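Local coordinates for protein phosphodiesterase (Salpingoeca rosetta, PDB 7CJ3) that is the transmembrane domain of a phosphodiesterase, a bacteriorhodopsin-like helical bundle that holds retinal in a pocket between its helices, at residues H198-F203 with L224-I229; A148-R153 with F211-P216. All blocks are in the same frame, centred on the assembly; numbering follows the deposited sequence.

Contact 1: residues H198-F203 with L224-I229; sequences HMWGMF and LLRCEI. With OLC ((2R)-2,3-dihydroxypropyl (9Z)-octadec-9-enoate), chain N; OLC ((2R)-2,3-dihydroxypropyl (9Z)-octadec-9-enoate), chain O.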
ATOM      1  N   HIS B 198     -20.548  17.520 -12.158  1.00 33.37           N
ATOM      2  CA  HIS B 198     -21.807  17.002 -11.569  1.00 32.72           C
ATOM      3  C   HIS B 198     -21.496  16.243 -10.285  1.00 31.38           C
ATOM      4  O   HIS B 198     -22.298  16.368  -9.332  1.00 33.81           O
ATOM      5  CB  HIS B 198     -22.600  16.175 -12.573  1.00 33.23           C
ATOM      6  CG  HIS B 198     -23.433  17.010 -13.482  1.00 36.50           C
ATOM      7  ND1 HIS B 198     -22.967  17.505 -14.676  1.00 37.65           N
ATOM      8  CD2 HIS B 198     -24.716  17.434 -13.356  1.00 40.07           C
ATOM      9  CE1 HIS B 198     -23.949  18.182 -15.261  1.00 41.19           C
ATOM     10  NE2 HIS B 198     -25.024  18.161 -14.463  1.00 38.81           N
ATOM     11  N   MET B 199     -20.376  15.519 -10.241  1.00 28.60           N
ATOM     12  CA  MET B 199     -19.908  14.868  -8.989  1.00 27.42           C
ATOM     13  C   MET B 199     -19.694  15.944  -7.921  1.00 26.23           C
ATOM     14  O   MET B 199     -20.178  15.746  -6.777  1.00 25.20           O
ATOM     15  CB  MET B 199     -18.592  14.120  -9.192  1.00 28.41           C
ATOM     16  CG  MET B 199     -18.118  13.413  -7.949  1.00 29.78           C
ATOM     17  SD  MET B 199     -16.951  14.384  -6.921  1.00 31.76           S
ATOM     18  CE  MET B 199     -15.743  14.854  -8.164  1.00 32.26           C
ATOM     19  N   TRP B 200     -18.971  17.017  -8.289  1.00 25.46           N
ATOM     20  CA  TRP B 200     -18.681  18.190  -7.422  1.00 26.61           C
ATOM     21  C   TRP B 200     -20.021  18.766  -6.929  1.00 28.59           C
ATOM     22  O   TRP B 200     -20.173  18.964  -5.709  1.00 28.35           O
ATOM     23  CB  TRP B 200     -17.789  19.202  -8.164  1.00 27.81           C
ATOM     24  CG  TRP B 200     -17.236  20.290  -7.289  1.00 28.53           C
ATOM     25  CD1 TRP B 200     -17.841  21.470  -6.964  1.00 28.88           C
ATOM     26  CD2 TRP B 200     -15.969  20.299  -6.601  1.00 28.41           C
ATOM     27  NE1 TRP B 200     -17.045  22.202  -6.127  1.00 27.63           N
ATOM     28  CE2 TRP B 200     -15.901  21.500  -5.871  1.00 26.79           C
ATOM     29  CE3 TRP B 200     -14.900  19.406  -6.515  1.00 30.11           C
ATOM     30  CZ2 TRP B 200     -14.816  21.825  -5.069  1.00 28.06           C
ATOM     31  CZ3 TRP B 200     -13.816  19.733  -5.733  1.00 31.60           C
ATOM     32  CH2 TRP B 200     -13.779  20.931  -5.020  1.00 31.83           C
ATOM     33  N   GLY B 201     -20.999  18.887  -7.830  1.00 29.86           N
ATOM     34  CA  GLY B 201     -22.360  19.381  -7.549  1.00 34.14           C
ATOM     35  C   GLY B 201     -23.052  18.640  -6.418  1.00 37.55           C
ATOM     36  O   GLY B 201     -23.504  19.299  -5.457  1.00 39.51           O
ATOM     37  N   MET B 202     -23.157  17.316  -6.524  1.00 43.72           N
ATOM     38  CA  MET B 202     -24.027  16.493  -5.633  1.00 41.02           C
ATOM     39  C   MET B 202     -23.440  16.449  -4.218  1.00 36.48           C
ATOM     40  O   MET B 202     -24.232  16.442  -3.259  1.00 35.62           O
ATOM     41  CB  MET B 202     -24.247  15.078  -6.188  1.00 42.73           C
ATOM     42  CG  MET B 202     -23.017  14.203  -6.210  1.00 49.27           C
ATOM     43  SD  MET B 202     -23.419  12.453  -6.584  1.00 53.76           S
ATOM     44  CE  MET B 202     -23.902  12.572  -8.306  1.00 48.86           C
ATOM     45  N   PHE B 203     -22.110  16.457  -4.087  1.00 33.95           N
ATOM     46  CA  PHE B 203     -21.413  16.642  -2.788  1.00 34.19           C
ATOM     47  C   PHE B 203     -21.731  18.019  -2.199  1.00 37.97           C
ATOM     48  O   PHE B 203     -21.868  18.097  -0.965  1.00 38.01           O
ATOM     49  CB  PHE B 203     -19.910  16.516  -2.953  1.00 32.84           C
ATOM     50  CG  PHE B 203     -19.433  15.098  -2.907  1.00 34.92           C
ATOM     51  CD1 PHE B 203     -19.424  14.403  -1.714  1.00 32.75           C
ATOM     52  CD2 PHE B 203     -18.998  14.455  -4.057  1.00 35.02           C
ATOM     53  CE1 PHE B 203     -18.957  13.099  -1.665  1.00 33.66           C
ATOM     54  CE2 PHE B 203     -18.556  13.139  -4.006  1.00 33.91           C
ATOM     55  CZ  PHE B 203     -18.526  12.474  -2.806  1.00 32.57           C
ATOM     56  N   LEU B 224     -13.460  16.905   1.314  1.00 27.00           N
ATOM     57  CA  LEU B 224     -12.185  16.158   1.124  1.00 27.15           C
ATOM     58  C   LEU B 224     -12.381  15.053   0.076  1.00 27.24           C
ATOM     59  O   LEU B 224     -11.452  14.828  -0.725  1.00 25.75           O
ATOM     60  CB  LEU B 224     -11.733  15.616   2.476  1.00 29.73           C
ATOM     61  CG  LEU B 224     -11.143  16.701   3.362  1.00 31.19           C
ATOM     62  CD1 LEU B 224     -10.695  16.110   4.681  1.00 34.22           C
ATOM     63  CD2 LEU B 224      -9.978  17.397   2.666  1.00 30.12           C
ATOM     64  N   LEU B 225     -13.565  14.436   0.030  1.00 24.77           N
ATOM     65  CA  LEU B 225     -13.870  13.394  -0.967  1.00 26.22           C
ATOM     66  C   LEU B 225     -13.890  13.969  -2.395  1.00 23.25           C
ATOM     67  O   LEU B 225     -13.183  13.399  -3.254  1.00 20.49           O
ATOM     68  CB  LEU B 225     -15.190  12.724  -0.580  1.00 31.52           C
ATOM     69  CG  LEU B 225     -15.059  11.666   0.524  1.00 35.65           C
ATOM     70  CD1 LEU B 225     -16.414  11.064   0.882  1.00 37.65           C
ATOM     71  CD2 LEU B 225     -14.078  10.570   0.132  1.00 34.03           C
ATOM     72  N   ARG B 226     -14.670  15.023  -2.665  1.00 20.50           N
ATOM     73  CA  ARG B 226     -14.773  15.627  -4.025  1.00 19.26           C
ATOM     74  C   ARG B 226     -13.423  16.211  -4.502  1.00 19.58           C
ATOM     75  O   ARG B 226     -13.185  16.251  -5.736  1.00 16.19           O
ATOM     76  CB  ARG B 226     -15.884  16.672  -4.071  1.00 19.46           C
ATOM     77  CG  ARG B 226     -15.708  17.862  -3.142  1.00 19.86           C
ATOM     78  CD  ARG B 226     -16.891  18.805  -3.302  1.00 21.04           C
ATOM     79  NE  ARG B 226     -16.797  20.034  -2.522  1.00 22.24           N
ATOM     80  CZ  ARG B 226     -17.630  21.067  -2.644  1.00 24.30           C
ATOM     81  NH1 ARG B 226     -18.627  21.028  -3.508  1.00 24.96           N
ATOM     82  NH2 ARG B 226     -17.486  22.142  -1.902  1.00 25.71           N
ATOM     83  N   CYS B 227     -12.564  16.663  -3.573  1.00 20.66           N
ATOM     84  CA  CYS B 227     -11.185  17.153  -3.860  1.00 20.25           C
ATOM     85  C   CYS B 227     -10.306  15.942  -4.198  1.00 19.57           C
ATOM     86  O   CYS B 227      -9.515  16.009  -5.135  1.00 20.32           O
ATOM     87  CB  CYS B 227     -10.600  17.938  -2.686  1.00 21.17           C
ATOM     88  SG  CYS B 227     -11.338  19.565  -2.350  1.00 25.28           S
ATOM     89  N   GLU B 228     -10.460  14.843  -3.465  1.00 21.39           N
ATOM     90  CA  GLU B 228      -9.630  13.631  -3.653  1.00 23.49           C
ATOM     91  C   GLU B 228      -9.818  13.095  -5.083  1.00 24.56           C
ATOM     92  O   GLU B 228      -8.785  12.785  -5.721  1.00 24.07           O
ATOM     93  CB  GLU B 228     -10.011  12.583  -2.616  1.00 26.07           C
ATOM     94  CG  GLU B 228      -8.993  11.469  -2.467  1.00 27.74           C
ATOM     95  CD  GLU B 228      -9.095  10.288  -3.417  1.00 28.49           C
ATOM     96  OE1 GLU B 228      -8.046   9.644  -3.567  1.00 33.37           O
ATOM     97  OE2 GLU B 228     -10.181   9.995  -3.994  1.00 27.46           O
ATOM     98  N   ILE B 229     -11.082  12.991  -5.537  1.00 21.94           N
ATOM     99  CA  ILE B 229     -11.507  12.390  -6.830  1.00 21.30           C
ATOM    100  C   ILE B 229     -10.935  13.231  -7.979  1.00 21.59           C
ATOM    101  O   ILE B 229     -10.338  12.662  -8.923  1.00 18.38           O
ATOM    102  CB  ILE B 229     -13.048  12.256  -6.842  1.00 23.04           C
ATOM    103  CG1 ILE B 229     -13.487  11.164  -5.852  1.00 25.49           C
ATOM    104  CG2 ILE B 229     -13.606  11.981  -8.240  1.00 22.55           C
ATOM    105  CD1 ILE B 229     -14.922  11.247  -5.423  1.00 25.21           C
TER
HETATM  106  C18 OLC N 404      -7.694  18.123 -16.350  1.00 33.14           C
HETATM  107  C10 OLC N 404     -14.753  21.255  -9.833  1.00 35.70           C
HETATM  108  C9  OLC N 404     -15.275  22.327  -9.196  1.00 33.89           C
HETATM  109  C17 OLC N 404      -8.583  19.164 -15.679  1.00 35.50           C
HETATM  110  C11 OLC N 404     -14.576  21.104 -11.315  1.00 33.44           C
HETATM  111  C8  OLC N 404     -15.804  23.578  -9.811  1.00 34.41           C
HETATM  112  C24 OLC N 404     -22.463  25.641  -2.422  1.00 55.77           C
HETATM  113  C16 OLC N 404      -9.801  18.630 -14.896  1.00 37.34           C
HETATM  114  C12 OLC N 404     -13.417  20.183 -11.624  1.00 34.29           C
HETATM  115  C7  OLC N 404     -16.789  24.266  -8.873  1.00 37.59           C
HETATM  116  C15 OLC N 404     -10.869  19.709 -14.642  1.00 40.96           C
HETATM  117  C13 OLC N 404     -12.705  20.561 -12.959  1.00 39.60           C
HETATM  118  C6  OLC N 404     -17.894  25.018  -9.622  1.00 45.21           C
HETATM  119  C14 OLC N 404     -11.571  19.536 -13.290  1.00 42.67           C
HETATM  120  C5  OLC N 404     -19.083  24.184 -10.163  1.00 52.59           C
HETATM  121  C4  OLC N 404     -20.127  23.606  -9.152  1.00 62.31           C
HETATM  122  C3  OLC N 404     -20.137  24.212  -7.733  1.00 67.31           C
HETATM  123  C2  OLC N 404     -20.832  23.377  -6.633  1.00 71.26           C
HETATM  124  C21 OLC N 404     -20.577  23.915  -2.665  1.00 59.30           C
HETATM  125  C1  OLC N 404     -20.274  23.746  -5.237  1.00 76.40           C
HETATM  126  C22 OLC N 404     -21.333  24.881  -1.714  1.00 58.36           C
HETATM  127  O19 OLC N 404     -19.094  24.098  -5.114  1.00 84.64           O
HETATM  128  O25 OLC N 404     -23.293  26.218  -1.428  1.00 53.34           O
HETATM  129  O23 OLC N 404     -21.868  24.206  -0.548  1.00 53.43           O
HETATM  130  O20 OLC N 404     -21.106  23.745  -4.006  1.00 65.84           O
HETATM  131  C18 OLC O 405     -11.565  19.553 -26.426  1.00 77.21           C
HETATM  132  C10 OLC O 405     -18.219  19.634 -20.985  1.00 50.81           C
HETATM  133  C9  OLC O 405     -19.279  19.652 -20.175  1.00 49.59           C
HETATM  134  C17 OLC O 405     -12.888  20.268 -26.658  1.00 76.68           C
HETATM  135  C11 OLC O 405     -17.189  20.728 -21.082  1.00 51.27           C
HETATM  136  C8  OLC O 405     -19.613  20.799 -19.265  1.00 49.48           C
HETATM  137  C24 OLC O 405     -26.611  26.025 -18.006  1.00 85.40           C
HETATM  138  C16 OLC O 405     -13.875  19.910 -25.540  1.00 84.30           C
HETATM  139  C12 OLC O 405     -16.518  20.644 -22.450  1.00 59.89           C
HETATM  140  C7  OLC O 405     -20.824  20.479 -18.378  1.00 50.24           C
HETATM  141  C15 OLC O 405     -14.630  21.115 -24.945  1.00 82.96           C
HETATM  142  C13 OLC O 405     -14.990  20.502 -22.423  1.00 68.37           C
HETATM  143  C6  OLC O 405     -21.442  21.808 -17.965  1.00 55.53           C
HETATM  144  C14 OLC O 405     -14.287  21.402 -23.461  1.00 76.37           C
HETATM  145  C5  OLC O 405     -22.102  21.828 -16.599  1.00 61.12           C
HETATM  146  C4  OLC O 405     -23.217  20.813 -16.531  1.00 68.93           C
HETATM  147  C3  OLC O 405     -24.447  21.114 -17.402  1.00 84.43           C
HETATM  148  C2  OLC O 405     -25.134  22.452 -17.066  1.00 96.34           C
HETATM  149  C21 OLC O 405     -28.191  24.410 -16.913  1.00 87.13           C
HETATM  150  C1  OLC O 405     -26.634  22.432 -17.350  1.00 96.50           C
HETATM  151  C22 OLC O 405     -27.260  25.609 -16.677  1.00 85.48           C
HETATM  152  O19 OLC O 405     -27.085  21.779 -18.277  1.00101.75           O
HETATM  153  O25 OLC O 405     -25.218  26.318 -17.840  1.00 83.96           O
HETATM  154  O23 OLC O 405     -27.987  26.707 -16.076  1.00 74.62           O
HETATM  155  O20 OLC O 405     -27.572  23.184 -16.514  1.00 90.89           O

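Contact 2: residues A148-R153 with F211-P216; sequences ASRADR and FQPPPP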
ATOM      1  N   ALA B 148     -22.975   8.513  -0.108  1.00 37.16           N
ATOM      2  CA  ALA B 148     -22.292   9.472   0.797  1.00 36.94           C
ATOM      3  C   ALA B 148     -23.035  10.815   0.814  1.00 34.69           C
ATOM      4  O   ALA B 148     -23.067  11.446   1.888  1.00 38.13           O
ATOM      5  CB  ALA B 148     -20.856   9.665   0.380  1.00 34.51           C
ATOM      6  N   SER B 149     -23.619  11.219  -0.320  1.00 28.71           N
ATOM      7  CA  SER B 149     -24.201  12.562  -0.533  1.00 31.86           C
ATOM      8  C   SER B 149     -25.740  12.532  -0.650  1.00 35.58           C
ATOM      9  O   SER B 149     -26.321  13.604  -0.928  1.00 33.34           O
ATOM     10  CB  SER B 149     -23.539  13.200  -1.751  1.00 33.47           C
ATOM     11  OG  SER B 149     -23.834  12.509  -2.971  1.00 29.86           O
ATOM     12  N   ARG B 150     -26.380  11.367  -0.462  1.00 41.53           N
ATOM     13  CA  ARG B 150     -27.854  11.174  -0.577  1.00 42.85           C
ATOM     14  C   ARG B 150     -28.372  11.891  -1.823  1.00 42.26           C
ATOM     15  O   ARG B 150     -29.323  12.671  -1.709  1.00 55.61           O
ATOM     16  CB  ARG B 150     -28.559  11.702   0.682  1.00 50.87           C
ATOM     17  CG  ARG B 150     -27.985  11.189   1.996  1.00 51.74           C
ATOM     18  CD  ARG B 150     -28.379   9.787   2.395  1.00 52.90           C
ATOM     19  NE  ARG B 150     -27.995   9.613   3.773  1.00 54.11           N
ATOM     20  CZ  ARG B 150     -28.367   8.611   4.559  1.00 60.45           C
ATOM     21  NH1 ARG B 150     -29.111   7.632   4.075  1.00 68.44           N
ATOM     22  NH2 ARG B 150     -27.953   8.536   5.814  1.00 58.83           N
ATOM     23  N   ALA B 151     -27.760  11.658  -2.984  1.00 40.85           N
ATOM     24  CA  ALA B 151     -28.085  12.333  -4.265  1.00 40.53           C
ATOM     25  C   ALA B 151     -29.292  11.663  -4.914  1.00 42.16           C
ATOM     26  O   ALA B 151     -29.631  10.526  -4.496  1.00 41.17           O
ATOM     27  CB  ALA B 151     -26.907  12.264  -5.192  1.00 42.56           C
ATOM     28  N   ASP B 152     -29.889  12.331  -5.910  1.00 48.99           N
ATOM     29  CA  ASP B 152     -30.975  11.751  -6.748  1.00 56.33           C
ATOM     30  C   ASP B 152     -30.363  10.592  -7.552  1.00 55.80           C
ATOM     31  O   ASP B 152     -29.262  10.764  -8.122  1.00 57.02           O
ATOM     32  CB  ASP B 152     -31.706  12.828  -7.567  1.00 63.30           C
ATOM     33  CG  ASP B 152     -32.997  13.360  -6.930  1.00 73.59           C
ATOM     34  OD1 ASP B 152     -33.121  13.315  -5.673  1.00 79.35           O
ATOM     35  OD2 ASP B 152     -33.891  13.820  -7.688  1.00 78.55           O
ATOM     36  N   ARG B 153     -31.050   9.448  -7.567  1.00 58.25           N
ATOM     37  CA  ARG B 153     -30.570   8.163  -8.158  1.00 63.10           C
ATOM     38  C   ARG B 153     -30.330   8.335  -9.672  1.00 59.65           C
ATOM     39  O   ARG B 153     -29.356   7.738 -10.187  1.00 64.27           O
ATOM     40  CB  ARG B 153     -31.541   7.029  -7.803  1.00 60.97           C
ATOM     41  CG  ARG B 153     -31.489   6.571  -6.345  1.00 63.08           C
ATOM     42  CD  ARG B 153     -31.889   7.546  -5.236  1.00 65.96           C
ATOM     43  NE  ARG B 153     -33.257   8.060  -5.351  1.00 66.51           N
ATOM     44  CZ  ARG B 153     -33.857   8.859  -4.474  1.00 61.60           C
ATOM     45  NH1 ARG B 153     -33.232   9.236  -3.371  1.00 63.60           N
ATOM     46  NH2 ARG B 153     -35.097   9.269  -4.691  1.00 61.16           N
ATOM     47  N   PHE B 211     -29.971  20.802   4.064  1.00 43.48           N
ATOM     48  CA  PHE B 211     -30.110  19.577   3.230  1.00 42.37           C
ATOM     49  C   PHE B 211     -30.784  18.436   4.026  1.00 45.99           C
ATOM     50  O   PHE B 211     -30.327  18.121   5.148  1.00 40.96           O
ATOM     51  CB  PHE B 211     -28.733  19.162   2.699  1.00 38.86           C
ATOM     52  CG  PHE B 211     -28.750  17.957   1.791  1.00 35.81           C
ATOM     53  CD1 PHE B 211     -29.206  18.047   0.481  1.00 36.15           C
ATOM     54  CD2 PHE B 211     -28.306  16.730   2.248  1.00 33.87           C
ATOM     55  CE1 PHE B 211     -29.215  16.929  -0.342  1.00 34.77           C
ATOM     56  CE2 PHE B 211     -28.335  15.607   1.430  1.00 38.20           C
ATOM     57  CZ  PHE B 211     -28.800  15.705   0.139  1.00 35.96           C
ATOM     58  N   GLN B 212     -31.850  17.835   3.475  1.00 49.33           N
ATOM     59  CA  GLN B 212     -32.503  16.599   4.005  1.00 53.65           C
ATOM     60  C   GLN B 212     -32.553  15.564   2.878  1.00 53.69           C
ATOM     61  O   GLN B 212     -32.855  15.918   1.737  1.00 49.65           O
ATOM     62  CB  GLN B 212     -33.902  16.885   4.585  1.00 47.14           C
ATOM     63  N   PRO B 213     -32.265  14.266   3.148  1.00 51.92           N
ATOM     64  CA  PRO B 213     -31.937  13.780   4.491  1.00 50.58           C
ATOM     65  C   PRO B 213     -30.473  14.039   4.840  1.00 53.17           C
ATOM     66  O   PRO B 213     -29.648  14.164   3.929  1.00 53.01           O
ATOM     67  CB  PRO B 213     -32.175  12.271   4.377  1.00 48.92           C
ATOM     68  CG  PRO B 213     -31.781  11.966   2.948  1.00 49.79           C
ATOM     69  CD  PRO B 213     -32.231  13.181   2.152  1.00 49.42           C
ATOM     70  N   PRO B 214     -30.104  14.100   6.145  1.00 53.41           N
ATOM     71  CA  PRO B 214     -28.729  14.373   6.556  1.00 57.13           C
ATOM     72  C   PRO B 214     -27.756  13.375   5.937  1.00 56.58           C
ATOM     73  O   PRO B 214     -28.041  12.180   5.908  1.00 62.51           O
ATOM     74  CB  PRO B 214     -28.741  14.249   8.093  1.00 56.41           C
ATOM     75  CG  PRO B 214     -30.197  14.414   8.479  1.00 56.99           C
ATOM     76  CD  PRO B 214     -30.979  13.857   7.306  1.00 57.16           C
ATOM     77  N   PRO B 215     -26.581  13.826   5.432  1.00 50.58           N
ATOM     78  CA  PRO B 215     -25.598  12.907   4.854  1.00 45.06           C
ATOM     79  C   PRO B 215     -24.955  12.045   5.937  1.00 42.84           C
ATOM     80  O   PRO B 215     -24.857  12.472   7.088  1.00 47.60           O
ATOM     81  CB  PRO B 215     -24.595  13.846   4.171  1.00 48.44           C
ATOM     82  CG  PRO B 215     -24.677  15.140   4.973  1.00 49.81           C
ATOM     83  CD  PRO B 215     -26.118  15.226   5.432  1.00 51.06           C
ATOM     84  N   PRO B 216     -24.517  10.799   5.624  1.00 40.21           N
ATOM     85  CA  PRO B 216     -23.869   9.936   6.616  1.00 39.64           C
ATOM     86  C   PRO B 216     -22.452  10.377   7.006  1.00 39.80           C
ATOM     87  O   PRO B 216     -21.909   9.804   7.935  1.00 40.90           O
ATOM     88  CB  PRO B 216     -23.819   8.560   5.937  1.00 43.09           C
ATOM     89  CG  PRO B 216     -23.898   8.844   4.439  1.00 42.90           C
ATOM     90  CD  PRO B 216     -24.663  10.141   4.313  1.00 41.97           C
TER

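Contact 1: residues H198-F203 with L224-I229
Arg-226 lies flat on one face of the Trp-200 indole, its guanidinium and the ring only 11° apart in plane. CZ of Arg-226 sits 4.0 Å from the centroid of the five-membered ring of Trp-200, a cation-pi contact over the face. CD of Arg-226 stands 3.7 Å from the centroid of the six-membered ring of Trp-200, a CH-pi contact near the centre of that ring's face. The charged end and the aliphatic stem thus share one indole. Its opposite face carries the double-bond carbon C9 of a monoolein lipid, chain N, offset toward the rim, and NE1 of Trp-200 donates a hydrogen bond of 3.0 Å to O19 of the same lipid. NH1 of Arg-226 reaches across to helix 178-207 and gives a weak bond of 3.4 Å to the carbonyl O of Trp-200, which lies at the guanidinium edge, in its plane. The arginine chain starts with CG between the backbone N and the carbonyl carbon (chi1 61°) and then runs extended to NE, crossing the indole at about a right angle. Cys-227 adds an oblique sulfur-aromatic contact, SG lying 3.9 Å from CH2 of Trp-200.

Deeper in, Phe-203 lies alongside the arginine stem and brings CE1 to CB of Leu-225 at 3.9 Å. Met-199, bent at chi2 and chi3, sets CE against CG2 of Ile-229 at 3.6 Å.

The two helices run antiparallel at 172°, with local axes 9.8 Å apart, as sequence neighbours in a bacteriorhodopsin-like bundle. Helix 128-149 backs the apolar side, with Cys-145 touching both Phe-203 and Ile-229, and Leu-268 and Ile-271 of helix 250-277 pack on Leu-225.

Contact 2: residues A148-R153 with F211-P216
The carbonyl of Ala-148 meets Pro-215 and Pro-216 where helix 128-149 ends in a Schellman motif: Arg-150 leaves the helix with positive phi (44°), and two bonds reach back into the last turn. The opposing segment 211-216 has no regular secondary structure; its four consecutive prolines begin with a cis peptide bond before Pro-213. In backbone register, CA of Ser-149 comes within 5.6 Å of CA of Pro-215. The contact joins the C-terminal end of helix 128-149 to the loop linking helices 178-207 and 219-233 of the bacteriorhodopsin-like bundle.

Arg-150 carries most of the side-chain contact. CB of Arg-150 packs 3.9 Å from CG of Pro-213, the two side chains crossing at a slant. A bend at chi2 (-78°) places CD of Arg-150 at 4.1 Å from the same CG of Pro-213. Farther out, NE of Arg-150 gives a weak hydrogen bond of 3.3 Å to the carbonyl O of Pro-214, with an N-H...O angle of 127°. Pro-216 meets the arginine tip to tip, its CD lying 3.4 Å from NE of Arg-150.

At the other end of the loop segment, Phe-211 projects toward the helix end, and its ring reaches it with CZ. That atom approaches the carbonyl O of Ser-149 obliquely at 3.4 Å, while the carbonyl O of Arg-150 lies at the ring edge, in its plane. The side chain of Phe-211 also touches Ala-206 of helix 178-207. The hydroxyl of Ser-149 is engaged within its own helix, hydrogen-bonded to the carbonyl O of Cys-145. CB of Pro-215 and CD of Pro-216 both lie against the carbonyl O of Ala-148, the latter at 3.2 Å.

How the contacts relate
The centres of contact 1 and contact 2 are 13 Å apart on the same side of the chain's centre, and their segments alternate along the sequence: 148-153, 198-203, 211-216, then 224-229. The loop of contact 2 therefore connects the two antiparallel helices of contact 1. They also touch directly, SD of Met-202 lying 3.6 Å from OG of Ser-149 and 3.8 Å from CB of Ala-151, while CA of Phe-203 is 4.2 Å from CB of Ser-149. The centre of contact 2 is about 23 Å from the centre of the chain. Contact 1 has its centre about 15 Å from the centre of the chain. The Ile-229 side chain of contact 1 is about 7 Å from retinal.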